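PDB 6QK4: membrane-bound lytic murein transglycosylase A from Burkholderia pseudomallei, which probably cleaves the glycosidic bond between MurNAc and GlcNAc in peptidoglycan, forming a 1,6-anhydro bond on the MurNAc residue. Local coordinates for residues L267-V275 and V316-L324. Numbering follows the deposited sequence.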
# COMPACT_ATOMS: atom_id res chain seq x y z
N LEU A 267 4.38 -1.68 -8.88
CA LEU A 267 2.94 -1.47 -8.59
C LEU A 267 2.45 -0.11 -9.09
O LEU A 267 3.17 0.89 -9.02
CB LEU A 267 2.69 -1.58 -7.09
CG LEU A 267 3.20 -2.88 -6.44
CD1 LEU A 267 2.98 -2.91 -4.94
CD2 LEU A 267 2.45 -4.02 -7.08
N THR A 268 1.16 -0.05 -9.52
CA THR A 268 0.58 1.21 -9.97
C THR A 268 -0.39 1.74 -8.92
O THR A 268 -1.31 1.00 -8.50
CB THR A 268 -0.16 0.96 -11.28
OG1 THR A 268 0.77 0.47 -12.23
CG2 THR A 268 -0.77 2.30 -11.83
N PRO A 269 -0.24 2.96 -8.43
CA PRO A 269 -1.17 3.47 -7.40
C PRO A 269 -2.62 3.33 -7.83
O PRO A 269 -2.99 3.71 -8.94
CB PRO A 269 -0.78 4.95 -7.26
CG PRO A 269 0.78 4.95 -7.57
CD PRO A 269 0.85 3.90 -8.75
N GLU A 270 -3.46 2.85 -6.92
CA GLU A 270 -4.91 2.61 -7.15
C GLU A 270 -5.23 1.72 -8.33
O GLU A 270 -6.40 1.69 -8.78
CB GLU A 270 -5.66 3.94 -7.25
CG GLU A 270 -5.47 4.74 -5.96
CD GLU A 270 -6.65 5.75 -5.74
OE1 GLU A 270 -7.85 5.33 -5.67
OE2 GLU A 270 -6.32 6.96 -5.65
N ARG A 271 -4.26 0.91 -8.81
CA ARG A 271 -4.57 -0.04 -9.87
C ARG A 271 -3.94 -1.39 -9.60
O ARG A 271 -3.99 -2.25 -10.49
CB ARG A 271 -4.08 0.44 -11.25
CG ARG A 271 -4.82 1.71 -11.79
CD ARG A 271 -6.26 1.32 -12.17
NE ARG A 271 -6.99 2.54 -12.49
CZ ARG A 271 -8.30 2.56 -12.71
NH1 ARG A 271 -8.96 1.40 -12.66
NH2 ARG A 271 -8.96 3.76 -12.93
N SER A 272 -3.28 -1.58 -8.44
CA SER A 272 -2.67 -2.84 -8.07
C SER A 272 -3.22 -3.27 -6.74
O SER A 272 -3.40 -2.42 -5.86
CB SER A 272 -1.13 -2.72 -7.92
OG SER A 272 -0.49 -2.46 -9.14
N ILE A 273 -3.51 -4.55 -6.58
CA ILE A 273 -3.89 -5.08 -5.28
C ILE A 273 -2.98 -6.26 -4.91
O ILE A 273 -2.45 -6.98 -5.77
CB ILE A 273 -5.35 -5.54 -5.21
CG1 ILE A 273 -5.69 -6.54 -6.35
CG2 ILE A 273 -6.31 -4.28 -5.08
CD1 ILE A 273 -7.09 -7.20 -6.11
N ALA A 274 -2.75 -6.41 -3.60
CA ALA A 274 -2.23 -7.64 -3.06
C ALA A 274 -3.38 -8.60 -2.73
O ALA A 274 -4.44 -8.17 -2.23
CB ALA A 274 -1.41 -7.34 -1.79
N VAL A 275 -3.18 -9.89 -3.07
CA VAL A 275 -4.19 -10.93 -2.92
C VAL A 275 -3.60 -12.16 -2.22
O VAL A 275 -2.40 -12.30 -2.05
CB VAL A 275 -4.81 -11.37 -4.26
CG1 VAL A 275 -5.51 -10.22 -4.88
CG2 VAL A 275 -3.66 -11.90 -5.20
N VAL A 316 -12.38 -13.62 -1.09
CA VAL A 316 -12.64 -12.24 -1.50
C VAL A 316 -11.92 -11.40 -0.48
O VAL A 316 -12.46 -11.06 0.58
CB VAL A 316 -14.14 -11.92 -1.53
CG1 VAL A 316 -14.40 -10.43 -2.00
CG2 VAL A 316 -14.88 -12.92 -2.49
N ARG A 317 -10.67 -11.07 -0.78
CA ARG A 317 -9.81 -10.38 0.18
C ARG A 317 -8.77 -9.61 -0.64
O ARG A 317 -8.09 -10.22 -1.49
CB ARG A 317 -9.11 -11.41 1.06
CG ARG A 317 -8.24 -10.76 2.13
CD ARG A 317 -9.14 -10.05 3.21
NE ARG A 317 -8.21 -9.53 4.27
CZ ARG A 317 -7.61 -8.34 4.27
NH1 ARG A 317 -7.85 -7.46 3.33
NH2 ARG A 317 -6.72 -8.01 5.22
N ALA A 318 -8.57 -8.33 -0.34
CA ALA A 318 -7.55 -7.60 -1.08
C ALA A 318 -6.89 -6.55 -0.18
O ALA A 318 -7.56 -5.95 0.70
CB ALA A 318 -8.17 -6.96 -2.32
N ASP A 319 -5.60 -6.27 -0.47
CA ASP A 319 -4.94 -5.06 0.04
C ASP A 319 -4.80 -4.07 -1.13
O ASP A 319 -4.14 -4.36 -2.13
CB ASP A 319 -3.55 -5.41 0.59
CG ASP A 319 -3.24 -4.76 1.94
OD1 ASP A 319 -4.06 -4.06 2.56
OD2 ASP A 319 -2.10 -4.92 2.42
N TYR A 320 -5.45 -2.92 -1.02
CA TYR A 320 -5.48 -1.93 -2.12
C TYR A 320 -4.23 -1.03 -2.04
O TYR A 320 -4.01 -0.39 -1.00
CB TYR A 320 -6.76 -1.11 -1.94
CG TYR A 320 -7.13 -0.13 -3.00
CD1 TYR A 320 -7.71 -0.57 -4.19
CD2 TYR A 320 -6.94 1.20 -2.83
CE1 TYR A 320 -8.07 0.35 -5.17
CE2 TYR A 320 -7.34 2.14 -3.78
CZ TYR A 320 -7.90 1.70 -4.95
OH TYR A 320 -8.26 2.62 -5.91
N PHE A 321 -3.44 -0.98 -3.11
CA PHE A 321 -2.22 -0.16 -3.08
C PHE A 321 -2.59 1.28 -3.37
O PHE A 321 -2.93 1.62 -4.50
CB PHE A 321 -1.18 -0.68 -4.08
CG PHE A 321 0.06 0.13 -4.10
CD1 PHE A 321 0.85 0.21 -2.96
CD2 PHE A 321 0.46 0.80 -5.24
CE1 PHE A 321 2.03 0.97 -2.98
CE2 PHE A 321 1.61 1.53 -5.29
CZ PHE A 321 2.44 1.60 -4.15
N TRP A 322 -2.51 2.13 -2.33
CA TRP A 322 -2.84 3.55 -2.47
C TRP A 322 -1.75 4.38 -3.12
O TRP A 322 -2.08 5.45 -3.65
CB TRP A 322 -3.22 4.13 -1.09
CG TRP A 322 -4.60 3.84 -0.72
CD1 TRP A 322 -5.05 2.84 0.10
CD2 TRP A 322 -5.77 4.51 -1.20
NE1 TRP A 322 -6.39 2.88 0.20
CE2 TRP A 322 -6.88 3.89 -0.60
CE3 TRP A 322 -5.99 5.58 -2.07
CZ2 TRP A 322 -8.20 4.30 -0.82
CZ3 TRP A 322 -7.30 5.98 -2.31
CH2 TRP A 322 -8.38 5.35 -1.66
N GLY A 323 -0.49 3.90 -3.20
CA GLY A 323 0.50 4.75 -3.82
C GLY A 323 1.62 5.12 -2.86
O GLY A 323 1.84 4.43 -1.85
N LEU A 324 2.35 6.19 -3.17
CA LEU A 324 3.54 6.62 -2.44
C LEU A 324 3.23 7.85 -1.60
O LEU A 324 2.53 8.77 -2.04
CB LEU A 324 4.70 7.02 -3.36
CG LEU A 324 5.22 6.03 -4.39
CD1 LEU A 324 6.50 6.58 -5.04
CD2 LEU A 324 5.52 4.74 -3.75
O HOH W 1 -3.62 7.47 -4.31
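Ala-274 and Asp-319 form an antiparallel hydrogen-bonded pair that joins short strand 272-274 to strand 317-324 inside the 3D domain, whose family belongs to the double-psi beta-barrel clan. Strand 317-324 also runs parallel to strand 101-114, and strand 272-274 is parallel to 298-307, consistent with a place in the barrel wall. Ala-274 N donates to Asp-319 O at 2.9 Å, and Asp-319 N returns a nearly straight bond to Ala-274 O (169° at the hydrogen). Alanine's small methyl fits against Asp-319 CB; beyond it the carboxylate leads away, and OD1 bonds Thr-104. In the neighbouring non-hydrogen-bonded pair, Ile-273 with Tyr-320, the branched isoleucine fills the other face, setting CD1 on Ala-318 CB and CG2 near Tyr-320 CD1.

Farther along, Phe-321 N reaches Ser-272 O at 3.1 Å, and Phe-321 O accepts Glu-270 N. Residues 268-271 make a type II turn, closed by Arg-271 N on Thr-268 O; Pro-269 suits its second position and Glu-270 takes left-handed backbone angles at the third. Ser-272 OG, which also bonds Gln-306, accepts Thr-268 N and braces this bend. The Phe-321 ring reaches the turn because CG stands opposite the backbone N (chi1 179°): Leu-267 CB makes a CH-pi contact with one face, 4.1 Å from the centroid, and Gly-323 N lies over the opposite face. Gly-323 has a phi of 119°, which suits glycine, and its bare CA lets Pro-269 CB approach to 3.7 Å. Tyr-320 CE2 lies over the Trp-322 ring, 3.6 Å above its plane; Trp-322 CZ3 lies 3.5 Å from Glu-270 OE1, which sits at the edge of the Tyr-320 ring. Both carboxylate oxygens are engaged: OE2 takes a water that also donates to Trp-322 O, while the anti lone pair of OE1 receives Tyr-320 OH at 2.8 Å.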